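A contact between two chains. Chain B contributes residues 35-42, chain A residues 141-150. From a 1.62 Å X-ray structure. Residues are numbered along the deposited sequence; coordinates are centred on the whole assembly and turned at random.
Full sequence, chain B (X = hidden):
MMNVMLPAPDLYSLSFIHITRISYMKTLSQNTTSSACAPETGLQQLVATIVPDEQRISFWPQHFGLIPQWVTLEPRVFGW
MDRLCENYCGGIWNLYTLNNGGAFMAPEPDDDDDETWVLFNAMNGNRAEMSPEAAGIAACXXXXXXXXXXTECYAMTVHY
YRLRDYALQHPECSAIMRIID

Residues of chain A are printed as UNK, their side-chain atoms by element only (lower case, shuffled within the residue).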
ATOM      1  N   SER B  35       2.810   9.717   8.146  1.00 35.15           N
ATOM      2  CA  SER B  35       4.237   9.553   7.820  1.00 34.58           C
ATOM      3  C   SER B  35       4.520   8.390   6.849  1.00 33.46           C
ATOM      4  O   SER B  35       3.716   7.482   6.725  1.00 32.47           O
ATOM      5  CB  SER B  35       5.001   9.310   9.127  1.00 34.57           C
ATOM      6  OG  SER B  35       6.206   8.601   8.927  1.00 35.87           O
ATOM      7  N   ALA B  36       5.682   8.419   6.191  1.00 32.19           N
ATOM      8  CA  ALA B  36       6.082   7.337   5.273  1.00 32.06           C
ATOM      9  C   ALA B  36       6.468   6.070   6.036  1.00 32.08           C
ATOM     10  O   ALA B  36       6.569   4.989   5.462  1.00 31.13           O
ATOM     11  CB  ALA B  36       7.242   7.779   4.387  1.00 32.01           C
ATOM     12  N   CYS B  37       6.709   6.215   7.335  1.00 32.59           N
ATOM     13  CA  CYS B  37       7.099   5.096   8.177  1.00 33.23           C
ATOM     14  C   CYS B  37       5.867   4.268   8.552  1.00 33.92           C
ATOM     15  O   CYS B  37       4.900   4.807   9.071  1.00 34.79           O
ATOM     16  CB  CYS B  37       7.767   5.636   9.439  1.00 33.55           C
ATOM     17  SG  CYS B  37       8.533   4.410  10.512  1.00 33.02           S
ATOM     18  N   ALA B  38       5.910   2.965   8.310  1.00 34.64           N
ATOM     19  CA  ALA B  38       4.814   2.073   8.711  1.00 35.27           C
ATOM     20  C   ALA B  38       4.788   1.832  10.236  1.00 35.54           C
ATOM     21  O   ALA B  38       5.815   1.488  10.815  1.00 35.59           O
ATOM     22  CB  ALA B  38       4.940   0.750   7.974  1.00 35.51           C
ATOM     23  N   PRO B  39       3.624   2.035  10.896  1.00 35.85           N
ATOM     24  CA  PRO B  39       3.443   1.633  12.301  1.00 35.92           C
ATOM     25  C   PRO B  39       3.763   0.152  12.569  1.00 35.74           C
ATOM     26  O   PRO B  39       4.368  -0.179  13.593  1.00 35.79           O
ATOM     27  CB  PRO B  39       1.952   1.907  12.544  1.00 35.96           C
ATOM     28  CG  PRO B  39       1.625   2.997  11.618  1.00 36.27           C
ATOM     29  CD  PRO B  39       2.421   2.715  10.382  1.00 35.99           C
ATOM     30  N   GLU B  40       3.334  -0.718  11.653  1.00 35.57           N
ATOM     31  CA  GLU B  40       3.658  -2.147  11.698  1.00 35.31           C
ATOM     32  C   GLU B  40       3.864  -2.703  10.288  1.00 34.56           C
ATOM     33  O   GLU B  40       3.319  -2.173   9.318  1.00 34.40           O
ATOM     34  CB  GLU B  40       2.536  -2.956  12.359  1.00 35.68           C
ATOM     35  CG  GLU B  40       2.087  -2.464  13.729  1.00 37.14           C
ATOM     36  CD  GLU B  40       1.193  -3.464  14.468  1.00 39.48           C
ATOM     37  OE1 GLU B  40       0.988  -4.605  13.979  1.00 40.36           O
ATOM     38  OE2 GLU B  40       0.701  -3.108  15.562  1.00 40.69           O
ATOM     39  N   THR B  41       4.646  -3.777  10.192  1.00 33.98           N
ATOM     40  CA  THR B  41       4.762  -4.545   8.951  1.00 33.23           C
ATOM     41  C   THR B  41       4.056  -5.892   9.155  1.00 32.83           C
ATOM     42  O   THR B  41       3.635  -6.217  10.266  1.00 32.62           O
ATOM     43  CB  THR B  41       6.236  -4.745   8.533  1.00 33.06           C
ATOM     44  OG1 THR B  41       6.993  -5.257   9.635  1.00 32.25           O
ATOM     45  CG2 THR B  41       6.845  -3.421   8.069  1.00 33.44           C
ATOM     46  N   GLY B  42       3.907  -6.664   8.084  1.00 32.37           N
ATOM     47  CA  GLY B  42       3.183  -7.937   8.152  1.00 32.04           C
ATOM     48  C   GLY B  42       1.669  -7.783   8.299  1.00 31.90           C
ATOM     49  O   GLY B  42       1.076  -6.815   7.800  1.00 31.73           O
TER
ATOM     50  N   UNK A 141      11.861  -6.800   2.240  1.00 27.82           N
ATOM     51  CA  UNK A 141      10.745  -6.124   2.930  1.00 27.93           C
ATOM     52  C   UNK A 141      11.213  -5.347   4.172  1.00 28.33           C
ATOM     53  O   UNK A 141      10.765  -4.220   4.405  1.00 28.86           O
ATOM     54  c   UNK A 141       8.764  -7.620   2.159  1.00 28.09           C
ATOM     55  c   UNK A 141       9.636  -7.111   3.311  1.00 28.00           C
ATOM     56  c   UNK A 141       7.864  -6.517   1.581  1.00 29.51           C
ATOM     57  c   UNK A 141       7.953  -8.820   2.608  1.00 27.93           C
ATOM     58  N   UNK A 142      12.124  -5.942   4.945  1.00 28.82           N
ATOM     59  CA  UNK A 142      12.691  -5.278   6.113  1.00 29.15           C
ATOM     60  C   UNK A 142      13.546  -4.078   5.706  1.00 28.75           C
ATOM     61  O   UNK A 142      13.443  -3.012   6.309  1.00 28.12           O
ATOM     62  c   UNK A 142      13.534  -6.250   6.937  1.00 29.45           C
ATOM     63  c   UNK A 142      12.737  -7.362   7.608  1.00 31.23           C
ATOM     64  s   UNK A 142      11.533  -6.833   8.859  1.00 36.83           S
ATOM     65  c   UNK A 142      10.175  -6.189   7.903  1.00 37.82           C
ATOM     66  N   UNK A 143      14.371  -4.254   4.674  1.00 28.53           N
ATOM     67  CA  UNK A 143      15.201  -3.161   4.151  1.00 28.31           C
ATOM     68  C   UNK A 143      14.352  -1.970   3.674  1.00 28.47           C
ATOM     69  O   UNK A 143      14.657  -0.816   4.011  1.00 29.05           O
ATOM     70  c   UNK A 143      16.992  -2.494   2.507  1.00 27.89           C
ATOM     71  c   UNK A 143      16.089  -3.621   2.966  1.00 28.54           C
ATOM     72  o   UNK A 143      16.889  -4.743   3.347  1.00 27.01           O
ATOM     73  N   UNK A 144      13.290  -2.248   2.911  1.00 28.52           N
ATOM     74  CA  UNK A 144      12.446  -1.184   2.350  1.00 28.37           C
ATOM     75  C   UNK A 144      11.668  -0.437   3.437  1.00 28.41           C
ATOM     76  O   UNK A 144      11.619   0.793   3.453  1.00 28.59           O
ATOM     77  c   UNK A 144      11.675  -3.721  -1.957  1.00 27.22           C
ATOM     78  c   UNK A 144      12.036  -2.418   0.066  1.00 27.93           C
ATOM     79  c   UNK A 144      11.457  -1.732   1.308  1.00 28.11           C
ATOM     80  c   UNK A 144      13.024  -3.677  -2.255  1.00 28.48           C
ATOM     81  c   UNK A 144      13.892  -2.998  -1.415  1.00 27.22           C
ATOM     82  c   UNK A 144      11.194  -3.098  -0.803  1.00 27.15           C
ATOM     83  o   UNK A 144      13.508  -4.305  -3.385  1.00 29.18           O
ATOM     84  c   UNK A 144      13.393  -2.362  -0.262  1.00 27.67           C
ATOM     85  N   UNK A 145      11.056  -1.184   4.348  1.00 29.07           N
ATOM     86  CA  UNK A 145      10.282  -0.573   5.439  1.00 29.35           C
ATOM     87  C   UNK A 145      11.187   0.307   6.317  1.00 28.69           C
ATOM     88  O   UNK A 145      10.843   1.440   6.659  1.00 28.73           O
ATOM     89  o   UNK A 145      10.518  -2.535   6.877  1.00 32.25           O
ATOM     90  c   UNK A 145       9.583  -1.651   6.278  1.00 29.58           C
ATOM     91  N   UNK A 146      12.354  -0.213   6.664  1.00 28.69           N
ATOM     92  CA  UNK A 146      13.290   0.548   7.484  1.00 29.02           C
ATOM     93  C   UNK A 146      13.808   1.800   6.761  1.00 28.15           C
ATOM     94  O   UNK A 146      13.933   2.864   7.380  1.00 28.15           O
ATOM     95  c   UNK A 146      14.276  -1.705  11.331  1.00 36.18           C
ATOM     96  c   UNK A 146      14.444  -0.345   7.965  1.00 29.39           C
ATOM     97  n   UNK A 146      14.756  -0.883  10.415  1.00 36.15           N
ATOM     98  c   UNK A 146      13.229  -2.107   9.446  1.00 34.83           C
ATOM     99  n   UNK A 146      13.340  -2.452  10.771  1.00 36.76           N
ATOM    100  c   UNK A 146      14.125  -1.118   9.212  1.00 32.63           C
ATOM    101  N   UNK A 147      14.086   1.697   5.461  1.00 27.83           N
ATOM    102  CA  UNK A 147      14.594   2.853   4.715  1.00 27.74           C
ATOM    103  C   UNK A 147      13.503   3.913   4.546  1.00 27.69           C
ATOM    104  O   UNK A 147      13.802   5.101   4.521  1.00 27.74           O
ATOM    105  c   UNK A 147      16.182   4.139   1.623  1.00 28.64           C
ATOM    106  c   UNK A 147      17.957   4.744   2.763  1.00 28.90           C
ATOM    107  c   UNK A 147      16.164   3.458   2.795  1.00 27.78           C
ATOM    108  n   UNK A 147      17.304   4.936   1.630  1.00 27.76           N
ATOM    109  c   UNK A 147      15.196   2.454   3.351  1.00 27.58           C
ATOM    110  n   UNK A 147      17.291   3.859   3.482  1.00 28.20           N
ATOM    111  N   UNK A 148      12.241   3.491   4.440  1.00 27.78           N
ATOM    112  CA  UNK A 148      11.135   4.457   4.396  1.00 27.93           C
ATOM    113  C   UNK A 148      11.081   5.306   5.662  1.00 27.59           C
ATOM    114  O   UNK A 148      10.880   6.521   5.589  1.00 27.83           O
ATOM    115  c   UNK A 148       9.804   3.750   4.189  1.00 27.88           C
ATOM    116  N   UNK A 149      11.241   4.668   6.816  1.00 28.10           N
ATOM    117  CA  UNK A 149      11.264   5.384   8.086  1.00 28.40           C
ATOM    118  C   UNK A 149      12.483   6.306   8.188  1.00 28.19           C
ATOM    119  O   UNK A 149      12.374   7.440   8.645  1.00 27.63           O
ATOM    120  s   UNK A 149       9.839   3.351   9.350  1.00 30.43           S
ATOM    121  c   UNK A 149      11.279   4.405   9.259  1.00 28.59           C
ATOM    122  N   UNK A 150      13.635   5.812   7.741  1.00 28.09           N
ATOM    123  CA  UNK A 150      14.894   6.575   7.798  1.00 28.37           C
ATOM    124  C   UNK A 150      14.862   7.865   6.969  1.00 28.07           C
ATOM    125  O   UNK A 150      15.356   8.903   7.405  1.00 28.18           O
ATOM    126  c   UNK A 150      17.428   6.365   7.264  1.00 29.91           C
ATOM    127  n   UNK A 150      18.579   4.196   7.633  1.00 32.95           N
ATOM    128  n   UNK A 150      18.363   1.984   8.192  1.00 34.68           N
ATOM    129  c   UNK A 150      18.510   5.384   6.781  1.00 31.05           C
ATOM    130  c   UNK A 150      18.254   2.950   7.289  1.00 33.36           C
ATOM    131  c   UNK A 150      16.055   5.682   7.337  1.00 28.49           C
ATOM    132  n   UNK A 150      17.820   2.639   6.069  1.00 33.64           N
TER
HETATM  133  O   HOH W   1       8.021   1.493   7.348  1.00 31.74           O

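Position 141 opens the helical stretch with four side-chain carbons, forked at the second, so it is a leucine. Its CA-to-CB bond points toward chain B, yet the nearest side-chain approach is CB of Leu141(A) to CG2 of Thr41(B), 6.6 Å; Leu141(A) is a buried apolar residue that leaves the contact to others. Position 142 has an unbranched chain of two carbons, a sulfur and a terminal carbon, which only methionine provides. The CA-to-CB bond runs sideways, but the flexible thioether brings CE of Met142(A) to 3.7 Å from OG1 of Thr41(B), a van der Waals contact.

At position 143 one carbon carries an oxygen and a carbon, the pattern of threonine; Thr143(A) is out of reach of the chain B stretch, and its hydroxyl is hydrogen-bonded to a residue just outside the stretch, which satisfies a buried polar group. Position 144 has one carbon, then a six-carbon ring bearing an oxygen, hence tyrosine; it is out of reach of the chain B stretch, and the hydroxyl of Tyr144(A) is hydrogen-bonded elsewhere in the structure.

Position 145 has one carbon and one oxygen, a serine. It faces chain B, and its CB lies 3.7 Å from CG2 of Thr41(B), the compact side chain fitting beside that threonine. OG of Ser145(A) lies 3.0 Å from O of Leu141(A) and equally 3.0 Å from O of Met142(A), so the helix's own carbonyls offer a buried hydroxyl its partners.

Position 146 has one carbon, then a five-membered ring of three carbons and two nitrogens: histidine. The CA-to-CB bond of His146(A) points away; the ring end comes nearer without touching this stretch of chain B, and the partly exposed position suits a polar ring. Position 147 repeats the pattern, another histidine. Buried and out of reach, His147(A) has NE2 hydrogen-bonded elsewhere in the structure, while ND1 accepts from position 150.

Position 148 has a single carbon, so it is alanine. The methyl of Ala148(A) points toward chain B, with CB packing 3.7 Å from O of Ala36(B). Position 149 has one carbon and one sulfur. That sulfur is 2.0 Å from SG of Cys37(B), a covalent distance that identifies a disulfide-bonded cysteine, Cys149(A).

Position 150 has three carbons, a nitrogen, then a carbon bearing two more nitrogens: arginine. The CA-to-CB bond of Arg150(A) points away, and its NH1 donates to ND1 of His147(A) at 2.9 Å.

The contact is anchored by the disulfide, whose chi3 of 80° is near the relaxed value for such a bond. Around it, the irregular segment of chain B runs beside the small helix residues, its CA atoms as close as 4.2 Å between Cys37(B) and Cys149(A). No direct hydrogen bond crosses. Instead one water accepts from N of Ala38(B) at 2.7 Å and donates to O of Ser145(A) at 2.9 Å, linking the backbones, while Thr41(B) packs against Met142(A) and Ser145(A).

Chain A, residues 141-150: LMTYSHHACR
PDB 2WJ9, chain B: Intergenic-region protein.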